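Local coordinates for beta-mannosidase (Trichoderma harzianum, PDB 4CVU), which probably hydrolyses terminal beta-linked mannose residues from the non-reducing ends of oligosaccharides, as a fungal beta-mannosidase of glycoside hydrolase family 2, at residues N463-G466 with E467-N471; A527-H530 with S531-Y534; F447-D451 with T452-D456; Y513-F517 with I518-F522; L428-W431 with I432-A436. All coordinates share one frame; numbering follows the deposited sequence.

Contact 1: residues N463-G466 with E467-N471; sequences NVVG and EITYN. With MAN (alpha-D-mannopyranose), chain E.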
# COMPACT_ATOMS: atom_id res chain seq x y z
N ASN A 463 -20.34 11.24 -37.89
CA ASN A 463 -20.31 10.88 -36.47
C ASN A 463 -19.96 12.12 -35.62
O ASN A 463 -20.65 12.44 -34.68
CB ASN A 463 -19.30 9.74 -36.20
CG ASN A 463 -19.53 9.03 -34.88
OD1 ASN A 463 -20.42 9.37 -34.12
ND2 ASN A 463 -18.71 8.04 -34.59
N VAL A 464 -18.92 12.83 -36.02
CA VAL A 464 -18.53 14.08 -35.34
C VAL A 464 -19.69 15.06 -35.29
O VAL A 464 -19.97 15.69 -34.26
CB VAL A 464 -17.30 14.73 -36.03
CG1 VAL A 464 -17.10 16.14 -35.52
CG2 VAL A 464 -16.03 13.92 -35.75
N VAL A 465 -20.39 15.22 -36.42
CA VAL A 465 -21.52 16.16 -36.50
C VAL A 465 -22.62 15.76 -35.52
O VAL A 465 -23.22 16.61 -34.88
CB VAL A 465 -22.05 16.28 -37.96
CG1 VAL A 465 -23.42 16.91 -37.99
CG2 VAL A 465 -21.06 17.07 -38.83
N GLY A 466 -22.87 14.46 -35.37
CA GLY A 466 -23.82 14.01 -34.34
C GLY A 466 -23.35 14.54 -32.98
O GLY A 466 -24.13 15.09 -32.20
N GLU A 467 -22.05 14.42 -32.76
CA GLU A 467 -21.40 14.82 -31.50
C GLU A 467 -21.42 16.31 -31.29
O GLU A 467 -21.87 16.77 -30.25
CB GLU A 467 -19.98 14.25 -31.46
CG GLU A 467 -18.95 15.03 -30.68
CD GLU A 467 -17.59 14.39 -30.80
OE1 GLU A 467 -17.50 13.29 -31.38
OE2 GLU A 467 -16.61 14.98 -30.30
N ILE A 468 -20.94 17.09 -32.26
CA ILE A 468 -20.93 18.53 -32.09
C ILE A 468 -22.34 19.10 -31.92
O ILE A 468 -22.54 19.97 -31.09
CB ILE A 468 -20.22 19.27 -33.24
CG1 ILE A 468 -18.81 18.73 -33.44
CG2 ILE A 468 -20.16 20.74 -32.95
CD1 ILE A 468 -17.96 18.73 -32.20
N THR A 469 -23.30 18.59 -32.71
CA THR A 469 -24.68 19.08 -32.66
C THR A 469 -25.37 18.79 -31.31
O THR A 469 -25.99 19.67 -30.71
CB THR A 469 -25.52 18.45 -33.81
OG1 THR A 469 -24.93 18.77 -35.09
CG2 THR A 469 -26.94 18.99 -33.76
N TYR A 470 -25.23 17.57 -30.83
CA TYR A 470 -25.80 17.19 -29.53
C TYR A 470 -25.21 18.04 -28.36
O TYR A 470 -25.94 18.63 -27.57
CB TYR A 470 -25.54 15.72 -29.25
CG TYR A 470 -25.95 15.32 -27.84
CD1 TYR A 470 -27.28 15.37 -27.46
CD2 TYR A 470 -25.00 14.93 -26.89
CE1 TYR A 470 -27.68 15.02 -26.19
CE2 TYR A 470 -25.38 14.57 -25.60
CZ TYR A 470 -26.72 14.61 -25.25
OH TYR A 470 -27.13 14.27 -23.98
N ASN A 471 -23.89 18.09 -28.27
CA ASN A 471 -23.26 18.79 -27.14
C ASN A 471 -23.36 20.32 -27.19
O ASN A 471 -23.62 20.94 -26.15
CB ASN A 471 -21.84 18.33 -26.98
CG ASN A 471 -21.76 16.92 -26.46
OD1 ASN A 471 -22.08 16.66 -25.30
ND2 ASN A 471 -21.35 15.98 -27.32
C1 MAN E . -30.24 14.30 -36.52
C2 MAN E . -30.13 13.29 -35.39
C3 MAN E . -29.33 13.88 -34.24
C4 MAN E . -27.97 14.36 -34.71
C5 MAN E . -28.13 15.27 -35.93
C6 MAN E . -26.80 15.62 -36.59
O2 MAN E . -29.47 12.15 -35.87
O3 MAN E . -29.21 12.93 -33.22
O4 MAN E . -27.37 15.11 -33.66
O5 MAN E . -28.95 14.69 -36.94
O6 MAN E . -27.00 16.62 -37.59

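Contact 2: residues A527-H530 with S531-Y534; sequences ANSH and SISY. With NAG (2-acetamido-2-deoxy-beta-D-glucopyranose), chain B; NAG (2-acetamido-2-deoxy-beta-D-glucopyranose), chain C.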
# COMPACT_ATOMS: atom_id res chain seq x y z
N ALA A 527 -25.25 27.42 -36.48
CA ALA A 527 -26.62 26.96 -36.64
C ALA A 527 -27.36 26.86 -35.31
O ALA A 527 -28.58 27.01 -35.26
CB ALA A 527 -26.64 25.63 -37.34
N ASN A 528 -26.63 26.60 -34.22
CA ASN A 528 -27.26 26.30 -32.91
C ASN A 528 -26.97 27.29 -31.78
O ASN A 528 -27.42 27.10 -30.65
CB ASN A 528 -26.88 24.87 -32.50
CG ASN A 528 -27.59 23.83 -33.36
OD1 ASN A 528 -28.76 23.54 -33.15
ND2 ASN A 528 -26.88 23.28 -34.33
N SER A 529 -26.24 28.36 -32.10
CA SER A 529 -25.89 29.38 -31.11
C SER A 529 -25.52 30.70 -31.78
O SER A 529 -24.69 30.71 -32.69
CB SER A 529 -24.68 28.90 -30.26
OG SER A 529 -24.45 29.78 -29.17
N HIS A 530 -26.13 31.80 -31.33
CA HIS A 530 -25.74 33.17 -31.74
C HIS A 530 -24.81 33.83 -30.69
O HIS A 530 -24.21 34.86 -30.96
CB HIS A 530 -26.97 34.09 -31.95
CG HIS A 530 -27.89 33.65 -33.06
ND1 HIS A 530 -27.56 33.78 -34.39
CD2 HIS A 530 -29.13 33.10 -33.02
CE1 HIS A 530 -28.56 33.31 -35.13
NE2 HIS A 530 -29.52 32.90 -34.32
N SER A 531 -24.72 33.20 -29.51
CA SER A 531 -24.13 33.81 -28.33
C SER A 531 -22.67 33.39 -28.05
O SER A 531 -21.92 34.13 -27.42
CB SER A 531 -25.02 33.49 -27.12
OG SER A 531 -25.14 32.10 -26.91
N ILE A 532 -22.26 32.21 -28.53
CA ILE A 532 -20.96 31.65 -28.15
C ILE A 532 -19.95 31.73 -29.29
O ILE A 532 -20.17 31.14 -30.35
CB ILE A 532 -21.09 30.19 -27.72
CG1 ILE A 532 -22.07 30.07 -26.54
CG2 ILE A 532 -19.71 29.64 -27.37
CD1 ILE A 532 -21.73 30.92 -25.33
N SER A 533 -18.84 32.43 -29.04
CA SER A 533 -17.78 32.61 -30.04
C SER A 533 -16.92 31.34 -30.22
O SER A 533 -16.97 30.42 -29.41
CB SER A 533 -16.85 33.75 -29.65
OG SER A 533 -17.55 34.94 -29.45
N TYR A 534 -16.11 31.33 -31.27
CA TYR A 534 -15.46 30.12 -31.71
C TYR A 534 -14.07 30.39 -32.17
O TYR A 534 -13.74 31.47 -32.67
CB TYR A 534 -16.24 29.46 -32.87
CG TYR A 534 -15.66 28.13 -33.35
CD1 TYR A 534 -15.82 26.97 -32.60
CD2 TYR A 534 -14.98 28.04 -34.57
CE1 TYR A 534 -15.30 25.76 -33.02
CE2 TYR A 534 -14.47 26.83 -35.02
CZ TYR A 534 -14.62 25.69 -34.24
OH TYR A 534 -14.11 24.48 -34.64
C1 NAG B . -33.35 29.35 -32.93
C2 NAG B . -33.16 30.15 -34.22
C3 NAG B . -33.35 29.23 -35.42
C4 NAG B . -32.37 28.04 -35.33
C5 NAG B . -32.52 27.37 -33.96
C6 NAG B . -31.50 26.28 -33.66
C7 NAG B . -33.73 32.52 -34.10
C8 NAG B . -34.83 33.55 -34.11
N2 NAG B . -34.10 31.26 -34.23
O3 NAG B . -33.10 29.99 -36.58
O4 NAG B . -32.66 27.10 -36.34
O5 NAG B . -32.40 28.31 -32.93
O6 NAG B . -31.91 25.64 -32.46
O7 NAG B . -32.57 32.88 -33.97
C1 NAG C . -31.52 26.69 -37.11
C2 NAG C . -31.73 25.32 -37.75
C3 NAG C . -30.50 24.93 -38.54
C4 NAG C . -30.09 26.03 -39.48
C5 NAG C . -30.01 27.37 -38.75
C6 NAG C . -29.67 28.53 -39.69
C7 NAG C . -33.29 24.06 -36.35
C8 NAG C . -33.51 23.02 -35.29
N2 NAG C . -32.05 24.32 -36.75
O3 NAG C . -30.76 23.80 -39.32
O4 NAG C . -28.79 25.81 -40.00
O5 NAG C . -31.22 27.65 -38.09
O6 NAG C . -30.53 28.48 -40.83
O7 NAG C . -34.28 24.62 -36.82

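Contact 3: residues F447-D451 with T452-D456; sequences FQFSD and TLYPD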
# COMPACT_ATOMS: atom_id res chain seq x y z
N PHE A 447 -14.00 21.15 -28.13
CA PHE A 447 -14.43 19.91 -28.74
C PHE A 447 -13.35 18.83 -28.58
O PHE A 447 -12.15 19.15 -28.53
CB PHE A 447 -14.74 20.12 -30.23
CG PHE A 447 -15.83 21.14 -30.52
CD1 PHE A 447 -16.85 21.40 -29.62
CD2 PHE A 447 -15.83 21.82 -31.73
CE1 PHE A 447 -17.83 22.32 -29.92
CE2 PHE A 447 -16.82 22.75 -32.04
CZ PHE A 447 -17.83 23.00 -31.12
N GLN A 448 -13.73 17.54 -28.53
CA GLN A 448 -12.77 16.50 -28.11
C GLN A 448 -11.77 16.09 -29.19
O GLN A 448 -11.80 15.00 -29.72
CB GLN A 448 -13.52 15.30 -27.49
CG GLN A 448 -14.48 15.71 -26.39
CD GLN A 448 -13.84 16.57 -25.32
OE1 GLN A 448 -12.73 16.30 -24.90
NE2 GLN A 448 -14.54 17.59 -24.87
N PHE A 449 -10.87 16.99 -29.53
CA PHE A 449 -9.84 16.71 -30.50
C PHE A 449 -8.51 17.31 -30.00
O PHE A 449 -8.47 18.48 -29.63
CB PHE A 449 -10.21 17.32 -31.86
CG PHE A 449 -11.50 16.81 -32.42
CD1 PHE A 449 -11.52 15.68 -33.25
CD2 PHE A 449 -12.70 17.46 -32.15
CE1 PHE A 449 -12.73 15.23 -33.79
CE2 PHE A 449 -13.89 17.01 -32.67
CZ PHE A 449 -13.91 15.87 -33.50
N SER A 450 -7.43 16.52 -30.01
CA SER A 450 -6.27 16.90 -29.20
C SER A 450 -4.91 16.27 -29.57
O SER A 450 -4.73 15.06 -29.52
CB SER A 450 -6.63 16.63 -27.72
OG SER A 450 -5.59 17.03 -26.85
N ASP A 451 -3.96 17.13 -29.97
CA ASP A 451 -2.57 16.77 -30.11
C ASP A 451 -2.32 15.64 -31.12
O ASP A 451 -1.42 14.82 -30.97
CB ASP A 451 -2.02 16.40 -28.74
CG ASP A 451 -0.50 16.44 -28.69
OD1 ASP A 451 0.13 17.14 -29.53
OD2 ASP A 451 0.07 15.75 -27.80
N THR A 452 -3.14 15.62 -32.15
CA THR A 452 -2.92 14.77 -33.31
C THR A 452 -3.85 15.28 -34.39
O THR A 452 -4.68 16.17 -34.13
CB THR A 452 -3.19 13.29 -33.00
OG1 THR A 452 -2.66 12.45 -34.06
CG2 THR A 452 -4.67 13.04 -32.77
N LEU A 453 -3.67 14.75 -35.60
CA LEU A 453 -4.55 15.09 -36.72
C LEU A 453 -5.53 13.96 -36.89
O LEU A 453 -5.26 12.86 -36.47
CB LEU A 453 -3.74 15.34 -38.00
CG LEU A 453 -2.80 16.56 -37.95
CD1 LEU A 453 -2.14 16.80 -39.30
CD2 LEU A 453 -3.50 17.83 -37.49
N TYR A 454 -6.69 14.27 -37.50
CA TYR A 454 -7.83 13.37 -37.47
C TYR A 454 -8.35 13.04 -38.87
O TYR A 454 -8.05 13.76 -39.85
CB TYR A 454 -8.95 14.00 -36.62
CG TYR A 454 -8.64 13.97 -35.15
CD1 TYR A 454 -7.89 14.97 -34.56
CD2 TYR A 454 -9.07 12.92 -34.36
CE1 TYR A 454 -7.58 14.93 -33.22
CE2 TYR A 454 -8.77 12.85 -33.02
CZ TYR A 454 -8.05 13.86 -32.44
OH TYR A 454 -7.69 13.78 -31.10
N PRO A 455 -9.12 11.94 -38.96
CA PRO A 455 -9.79 11.59 -40.24
C PRO A 455 -10.81 12.64 -40.65
O PRO A 455 -11.29 13.42 -39.83
CB PRO A 455 -10.51 10.27 -39.92
CG PRO A 455 -9.84 9.75 -38.70
CD PRO A 455 -9.44 10.95 -37.92
N ASP A 456 -11.12 12.66 -41.94
CA ASP A 456 -12.16 13.53 -42.48
C ASP A 456 -12.96 12.83 -43.60
O ASP A 456 -13.46 13.50 -44.51
CB ASP A 456 -11.57 14.85 -42.99
CG ASP A 456 -12.63 15.90 -43.25
OD1 ASP A 456 -13.61 15.97 -42.46
OD2 ASP A 456 -12.49 16.68 -44.23

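Contact 4: residues Y513-F517 with I518-F522; sequences YENLF and ITTLF. With NAG (2-acetamido-2-deoxy-beta-D-glucopyranose), chain D; MAN (alpha-D-mannopyranose), chain F; MAN (alpha-D-mannopyranose), chain G.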
# COMPACT_ATOMS: atom_id res chain seq x y z
N TYR A 513 -8.36 19.91 -42.17
CA TYR A 513 -8.44 20.71 -40.96
C TYR A 513 -9.49 21.80 -41.11
O TYR A 513 -10.39 21.91 -40.28
CB TYR A 513 -7.08 21.31 -40.56
CG TYR A 513 -7.15 22.44 -39.54
CD1 TYR A 513 -7.44 22.19 -38.21
CD2 TYR A 513 -6.90 23.76 -39.91
CE1 TYR A 513 -7.51 23.23 -37.27
CE2 TYR A 513 -6.95 24.79 -38.99
CZ TYR A 513 -7.25 24.52 -37.67
OH TYR A 513 -7.31 25.54 -36.73
N GLU A 514 -9.35 22.60 -42.16
CA GLU A 514 -10.32 23.65 -42.45
C GLU A 514 -11.70 23.07 -42.66
O GLU A 514 -12.68 23.56 -42.13
CB GLU A 514 -9.90 24.44 -43.69
CG GLU A 514 -8.67 25.29 -43.46
CD GLU A 514 -8.38 26.21 -44.62
OE1 GLU A 514 -8.82 25.89 -45.76
OE2 GLU A 514 -7.72 27.25 -44.38
N ASN A 515 -11.77 21.97 -43.41
CA ASN A 515 -13.06 21.38 -43.76
C ASN A 515 -13.77 20.87 -42.51
O ASN A 515 -14.97 21.14 -42.32
CB ASN A 515 -12.88 20.25 -44.78
CG ASN A 515 -14.20 19.58 -45.13
OD1 ASN A 515 -15.04 20.18 -45.77
ND2 ASN A 515 -14.40 18.39 -44.65
N LEU A 516 -13.03 20.18 -41.64
CA LEU A 516 -13.67 19.64 -40.41
C LEU A 516 -13.89 20.74 -39.37
O LEU A 516 -15.03 20.98 -38.92
CB LEU A 516 -12.86 18.50 -39.78
CG LEU A 516 -13.55 17.78 -38.60
CD1 LEU A 516 -14.92 17.30 -39.01
CD2 LEU A 516 -12.73 16.62 -38.05
N PHE A 517 -12.79 21.41 -38.99
CA PHE A 517 -12.82 22.31 -37.82
C PHE A 517 -13.37 23.71 -38.13
O PHE A 517 -13.69 24.47 -37.22
CB PHE A 517 -11.45 22.35 -37.15
CG PHE A 517 -11.04 21.03 -36.57
CD1 PHE A 517 -11.52 20.62 -35.32
CD2 PHE A 517 -10.24 20.16 -37.28
CE1 PHE A 517 -11.18 19.39 -34.78
CE2 PHE A 517 -9.88 18.93 -36.74
CZ PHE A 517 -10.36 18.54 -35.50
N ILE A 518 -13.53 24.06 -39.40
CA ILE A 518 -14.08 25.39 -39.71
C ILE A 518 -15.40 25.26 -40.50
O ILE A 518 -16.45 25.63 -40.00
CB ILE A 518 -13.05 26.25 -40.46
CG1 ILE A 518 -11.77 26.41 -39.63
CG2 ILE A 518 -13.63 27.62 -40.77
CD1 ILE A 518 -10.67 27.15 -40.36
N THR A 519 -15.32 24.75 -41.72
CA THR A 519 -16.49 24.62 -42.60
C THR A 519 -17.59 23.79 -41.92
O THR A 519 -18.69 24.27 -41.79
CB THR A 519 -16.10 24.04 -43.99
OG1 THR A 519 -14.98 24.76 -44.53
CG2 THR A 519 -17.26 24.14 -44.98
N THR A 520 -17.29 22.60 -41.43
CA THR A 520 -18.34 21.77 -40.80
C THR A 520 -18.67 22.29 -39.41
O THR A 520 -19.81 22.69 -39.13
CB THR A 520 -17.93 20.30 -40.69
OG1 THR A 520 -17.52 19.82 -41.96
CG2 THR A 520 -19.10 19.44 -40.19
N LEU A 521 -17.66 22.32 -38.55
CA LEU A 521 -17.87 22.66 -37.13
C LEU A 521 -18.35 24.10 -36.87
O LEU A 521 -19.26 24.30 -36.08
CB LEU A 521 -16.62 22.33 -36.31
CG LEU A 521 -16.54 20.92 -35.68
CD1 LEU A 521 -17.02 19.79 -36.56
CD2 LEU A 521 -15.13 20.62 -35.22
N PHE A 522 -17.76 25.11 -37.50
CA PHE A 522 -18.25 26.48 -37.25
C PHE A 522 -19.69 26.65 -37.73
O PHE A 522 -20.48 27.34 -37.10
CB PHE A 522 -17.38 27.56 -37.90
CG PHE A 522 -17.83 28.98 -37.60
CD1 PHE A 522 -17.99 29.40 -36.29
CD2 PHE A 522 -18.08 29.89 -38.62
CE1 PHE A 522 -18.38 30.70 -35.98
CE2 PHE A 522 -18.48 31.19 -38.33
CZ PHE A 522 -18.64 31.60 -37.01
C1 NAG D . -4.77 28.82 -47.23
C2 NAG D . -6.16 28.35 -47.58
C3 NAG D . -6.22 26.84 -47.49
C4 NAG D . -5.14 26.18 -48.33
C5 NAG D . -3.81 26.79 -47.87
C6 NAG D . -2.57 26.20 -48.51
C7 NAG D . -8.07 29.75 -46.96
C8 NAG D . -9.04 30.17 -45.93
N2 NAG D . -7.15 28.84 -46.64
O3 NAG D . -7.51 26.39 -47.78
O4 NAG D . -5.13 24.79 -48.03
O5 NAG D . -3.83 28.19 -48.08
O6 NAG D . -2.88 26.08 -49.86
O7 NAG D . -8.12 30.27 -48.05
C1 MAN F . -9.39 21.60 -50.08
C2 MAN F . -10.65 21.33 -50.91
C3 MAN F . -11.40 22.64 -51.02
C4 MAN F . -11.69 23.21 -49.62
C5 MAN F . -10.42 23.32 -48.78
C6 MAN F . -10.73 23.77 -47.35
O2 MAN F . -11.56 20.45 -50.24
O3 MAN F . -12.64 22.39 -51.64
O4 MAN F . -12.29 24.47 -49.73
O5 MAN F . -9.76 22.07 -48.78
O6 MAN F . -11.43 22.79 -46.62
C1 MAN G . -11.44 19.07 -50.57
C2 MAN G . -12.72 18.40 -50.04
C3 MAN G . -12.68 18.29 -48.54
C4 MAN G . -11.38 17.64 -48.07
C5 MAN G . -10.22 18.47 -48.60
C6 MAN G . -8.90 17.89 -48.12
O2 MAN G . -12.86 17.11 -50.60
O3 MAN G . -13.76 17.51 -48.06
O4 MAN G . -11.37 17.57 -46.65
O5 MAN G . -10.27 18.49 -50.03
O6 MAN G . -7.82 18.76 -48.44
O HOH W 1 -13.90 22.95 -46.32

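Contact 5: residues L428-W431 with I432-A436; sequences LPDW and IYDIA. With CD (cadmium ion), chain R; CD (cadmium ion), chain S.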
# COMPACT_ATOMS: atom_id res chain seq x y z
N LEU A 428 -18.35 18.12 -20.51
CA LEU A 428 -18.79 17.98 -19.14
C LEU A 428 -20.28 17.77 -19.05
O LEU A 428 -21.08 18.37 -19.81
CB LEU A 428 -18.39 19.18 -18.27
CG LEU A 428 -16.90 19.53 -18.18
CD1 LEU A 428 -16.71 20.70 -17.24
CD2 LEU A 428 -16.06 18.34 -17.71
N PRO A 429 -20.69 16.93 -18.11
CA PRO A 429 -22.12 16.77 -17.88
C PRO A 429 -22.77 18.06 -17.37
O PRO A 429 -22.08 18.89 -16.77
CB PRO A 429 -22.17 15.67 -16.80
CG PRO A 429 -20.89 14.95 -16.92
CD PRO A 429 -19.87 15.96 -17.38
N ASP A 430 -24.07 18.22 -17.62
CA ASP A 430 -24.83 19.38 -17.18
C ASP A 430 -24.56 19.76 -15.71
O ASP A 430 -24.41 20.94 -15.39
CB ASP A 430 -26.37 19.16 -17.41
CG ASP A 430 -27.25 20.23 -16.72
OD1 ASP A 430 -27.16 21.47 -17.03
OD2 ASP A 430 -28.06 19.85 -15.85
N TRP A 431 -24.52 18.78 -14.82
CA TRP A 431 -24.38 19.07 -13.41
C TRP A 431 -23.08 19.81 -13.03
O TRP A 431 -23.07 20.55 -12.06
CB TRP A 431 -24.61 17.84 -12.53
CG TRP A 431 -23.58 16.77 -12.61
CD1 TRP A 431 -23.58 15.67 -13.43
CD2 TRP A 431 -22.42 16.65 -11.79
NE1 TRP A 431 -22.48 14.89 -13.18
CE2 TRP A 431 -21.75 15.47 -12.18
CE3 TRP A 431 -21.87 17.43 -10.76
CZ2 TRP A 431 -20.56 15.04 -11.57
CZ3 TRP A 431 -20.70 17.01 -10.16
CH2 TRP A 431 -20.06 15.82 -10.56
N ILE A 432 -22.02 19.67 -13.83
CA ILE A 432 -20.76 20.34 -13.56
C ILE A 432 -20.81 21.80 -14.05
O ILE A 432 -20.33 22.69 -13.35
CB ILE A 432 -19.55 19.59 -14.18
CG1 ILE A 432 -19.39 18.23 -13.50
CG2 ILE A 432 -18.27 20.40 -14.01
CD1 ILE A 432 -18.26 17.37 -14.04
N TYR A 433 -21.35 22.04 -15.24
CA TYR A 433 -21.61 23.40 -15.72
C TYR A 433 -22.57 24.11 -14.75
O TYR A 433 -22.45 25.29 -14.54
CB TYR A 433 -22.21 23.43 -17.14
CG TYR A 433 -21.18 23.36 -18.27
CD1 TYR A 433 -20.73 22.14 -18.78
CD2 TYR A 433 -20.69 24.52 -18.86
CE1 TYR A 433 -19.78 22.08 -19.81
CE2 TYR A 433 -19.76 24.46 -19.91
CZ TYR A 433 -19.31 23.24 -20.38
OH TYR A 433 -18.38 23.15 -21.42
N ASP A 434 -23.50 23.38 -14.14
CA ASP A 434 -24.37 23.99 -13.13
C ASP A 434 -23.61 24.61 -11.98
O ASP A 434 -23.97 25.69 -11.50
CB ASP A 434 -25.31 22.94 -12.52
CG ASP A 434 -26.46 22.59 -13.42
OD1 ASP A 434 -26.68 23.27 -14.47
OD2 ASP A 434 -27.14 21.62 -13.04
N ILE A 435 -22.58 23.92 -11.53
CA ILE A 435 -21.77 24.39 -10.43
C ILE A 435 -21.06 25.67 -10.90
O ILE A 435 -21.04 26.70 -10.22
CB ILE A 435 -20.78 23.30 -10.02
CG1 ILE A 435 -21.56 22.20 -9.25
CG2 ILE A 435 -19.71 23.88 -9.09
CD1 ILE A 435 -20.87 20.89 -9.14
N ALA A 436 -20.50 25.61 -12.07
CA ALA A 436 -19.82 26.80 -12.63
C ALA A 436 -20.78 27.97 -12.72
O ALA A 436 -20.54 29.04 -12.17
CB ALA A 436 -19.25 26.43 -13.98
CD CD R . -28.81 21.77 -14.89
CD CD S . -28.27 20.97 -19.40
O HOH W 2 -17.26 20.42 -21.91
O HOH W 3 -30.12 20.71 -13.59
O HOH W 4 -30.31 23.46 -16.10
O HOH W 5 -30.35 19.76 -18.22
O HOH W 6 -26.00 20.50 -20.19

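Contact 1: residues N463-G466 with E467-N471
Thr469 turns both of its donors on the carbonyl oxygen of Val465, one helical turn earlier. The hydroxyl donates from Thr469 OG1 to Val465 O at 2.8 Å and the amide from Thr469 N to the same oxygen at 2.9 Å, the two arriving on opposite faces of the carbonyl plane. OG1 lies beside its own backbone N and anti to the carbonyl carbon (chi1 -58°), which swings the hydroxyl back along the helix. On the adjoining flank Val464 CG1 and Ile468 CG1 touch at 3.7 Å, their side chains running alongside each other in the same direction. In the backbone of the same two residues Ile468 N meets Val464 O almost head-on, with a C=O...N angle of 171°. Asn471 repeats the doubled grip on Glu467 O, through its backbone N and, at 3.1 Å, its ND2. A mannose of an attached glycan lies outside this turn, its O6 3.6 Å from Val465 CG1. The carboxylate of Glu467 is held by Arg192, Tyr427 and Asn130, and Asn463 by Arg133, Asn130 and Asp129. Helix 458-475 is the crossover between parallel strands 442-446 and 481-485, and its Val464, Val465, Ile468 and Thr469 pack against helix 506-528.

Contact 2: residues A527-H530 with S531-Y534
Ser529 bends back over the turn that follows it, its OG lying under two successive amides, Ser531 N and Ile532 N. The arrangement resembles an ST turn drawn out by long bonds: Ser531 N to Ser529 OG is 3.4 Å and Ile532 N to Ser529 OG is 3.3 Å, and both are weak. The turn leads from the frayed end of helix 506-528 into the short strand 534-535, whose neighbour in the mixed sheet is strand 481-485.

The packed side is built round that one hydroxyl. With OG opposite the backbone N (chi1 -171°), Ser529 projects toward residues 531 and 532, and Ile532 CG1 comes within 3.6 Å of Ser529 OG, so that an apolar branch covers the oxygen. Asn476 is hydrogen-bonded to the same OG, while Asp234 takes up Ser531 OG and the backbone N of His530, tying the turn to strand 227-237. Ile532 itself rests on Leu481 and Trp484. One polar atom pays for this burial: His530 O has no partner in the model.

The looser side faces sugar. The ring of His530 meets that of Phe236 at about 45° and reaches the first N-acetylglucosamine of an attached glycan. The next N-acetylglucosamine touches Ala527, with its O4 3.4 Å from Ala527 CB. Near the plane of the imidazole and at its edge, His530 NE2 donates a weak bond of 3.1 Å to the acetamide oxygen O7 of the first N-acetylglucosamine, bent to 133° at the hydrogen.

Contact 3: residues F447-D451 with T452-D456
Phe449 and Tyr454 each carry CG anti to their own carbonyl carbon (chi1 -60° and -73°), and these torsions bring their rings together across the turn between them. They form a T-shaped stack: the edge of Phe449 points at the face of Tyr454, with centroids 5.1 Å apart and planes at 89°. The atom nearest the ring centre is Phe449 CD1, 3.7 Å above the plane of the Tyr454 ring. Farther along the phenol, Tyr454 CE1 lies 3.8 Å from Phe449 CB. The turn belongs to the loop between strand 442-446 and helix 458-475, one of the beta-to-alpha loops of the catalytic (beta/alpha)8-type barrel expected of family 2 enzymes. At the far end of the ring Ser450 N donates to Tyr454 OH at 3.0 Å, nearly straight, coming in at the ring's edge. Gln195 is a second partner of the same hydroxyl, while Ser450 OG is taken up by Ser423 and Asn488. A phenylalanine in place of Tyr454 lacks the hydroxyl and would probably leave the buried amide of Ser450 without its acceptor and Gln195 without its mate. Thr452 OG1 bonds to Val179 O, and Leu453 packs on helix 490-501.

Contact 4: residues Y513-F517 with I518-F522
Phe517 has Leu516 CG 4.2 Å above one face of its ring, offset toward the rim, while Leu521 CD2 approaches Phe517 CD1 obliquely at 3.6 Å. Phe449 meets this ring edge-to-face. A second flat group, the carboxylate of Glu514, reaches an N-acetylglucosamine of an attached glycan with both oxygens: sugar O3 donates to Glu514 OE1 over a very short 2.5 Å and sugar N2 to Glu514 OE2 at 2.8 Å. An extended chain beyond CG carries the carboxylate out to the sugar, and Tyr558 holds OE2 as well. A glutamine here, with no charge and an NH2 in place of one oxygen, would probably leave one of the two sugar donors without its acceptor and weaken the hold on the glycan. These residues lie in helix 506-528, which widens to a pi-type turn: Thr519 N, Thr520 N and Leu521 N each bond to a carbonyl five residues back. Glu514 O takes both Ile518 N and Thr519 N, the latter nearly in line with its C=O at 162°. Thr520 OG1, anti to its own carbonyl carbon (chi1 -53°), donates to Asn515 O at 2.9 Å from the face opposite to Thr520 N. On the glycan side a water joins Asn515 OD1, Thr519 OG1 and a mannose O6, and Asn515 ND2 bonds to Asp456.

Contact 5: residues L428-W431 with I432-A436
Ile432 packs its CG1 onto the indole of Trp431, 3.6 Å from the centroid of the six-membered ring and only 3° off the normal, a CH-pi contact over the face. Trp431 has CG between its backbone N and carbonyl carbon (chi1 69°), which folds the indole back over its neighbour. Ile435 CD1 lies at the edge of the same indole, 3.9 Å from Trp431 CE3. The other branch of Ile432, CG2, touches Leu428 CD1 at 3.6 Å, and Leu428 CB touches Tyr433 CE1 at 3.6 Å, the latter two side chains crossing at about a right angle. Pro429 occupies the N-cap position, its O accepting from Ile432 N above the carbonyl plane. A water bridges Leu428 N and Tyr433 OH, which also bonds to Ser445.

At the polar edge Asp430 and Asp434, one turn apart, share a cadmium ion as chelating carboxylates. Asp430 OD2 binds it at 2.3 Å and Asp434 OD2 at 2.5 Å, the two carboxylate planes standing 88° apart; two waters add to the shell. Asp430 OD1 also bridges to a second cadmium, bound by His477, so the metals would be expected to offset the carboxylates' negative charge. Helix 430-439 links parallel strands 418-421 and 442-446, with Trp431 and Ile435 against helix 401-413 and Tyr433 against strand 442-446.

Contacts 1, 3 and 4 form one packed cluster, their centres 12 to 14 Å apart. Val465 CG2 of contact 1 lies 3.4 Å from Thr520 CG2 of contact 4, and Ile468 CD1 meets Phe447 CG of contact 3 at 3.6 Å. Between contacts 3 and 4, Asp456 OD2 and Asn515 ND2 are 2.6 Å apart, a probable hydrogen bond. Contact 2 joins through Tyr534, whose OH is 2.6 Å from Phe517 O, probably bonded, and whose CE1 packs 3.5 Å from Phe447 CE2. Contact 5 stands apart with its cadmium ions, its nearest atoms about 6 Å from contacts 1 and 3. Attached glycans border contacts 1, 2 and 4 and reach contact 3 at Asp456.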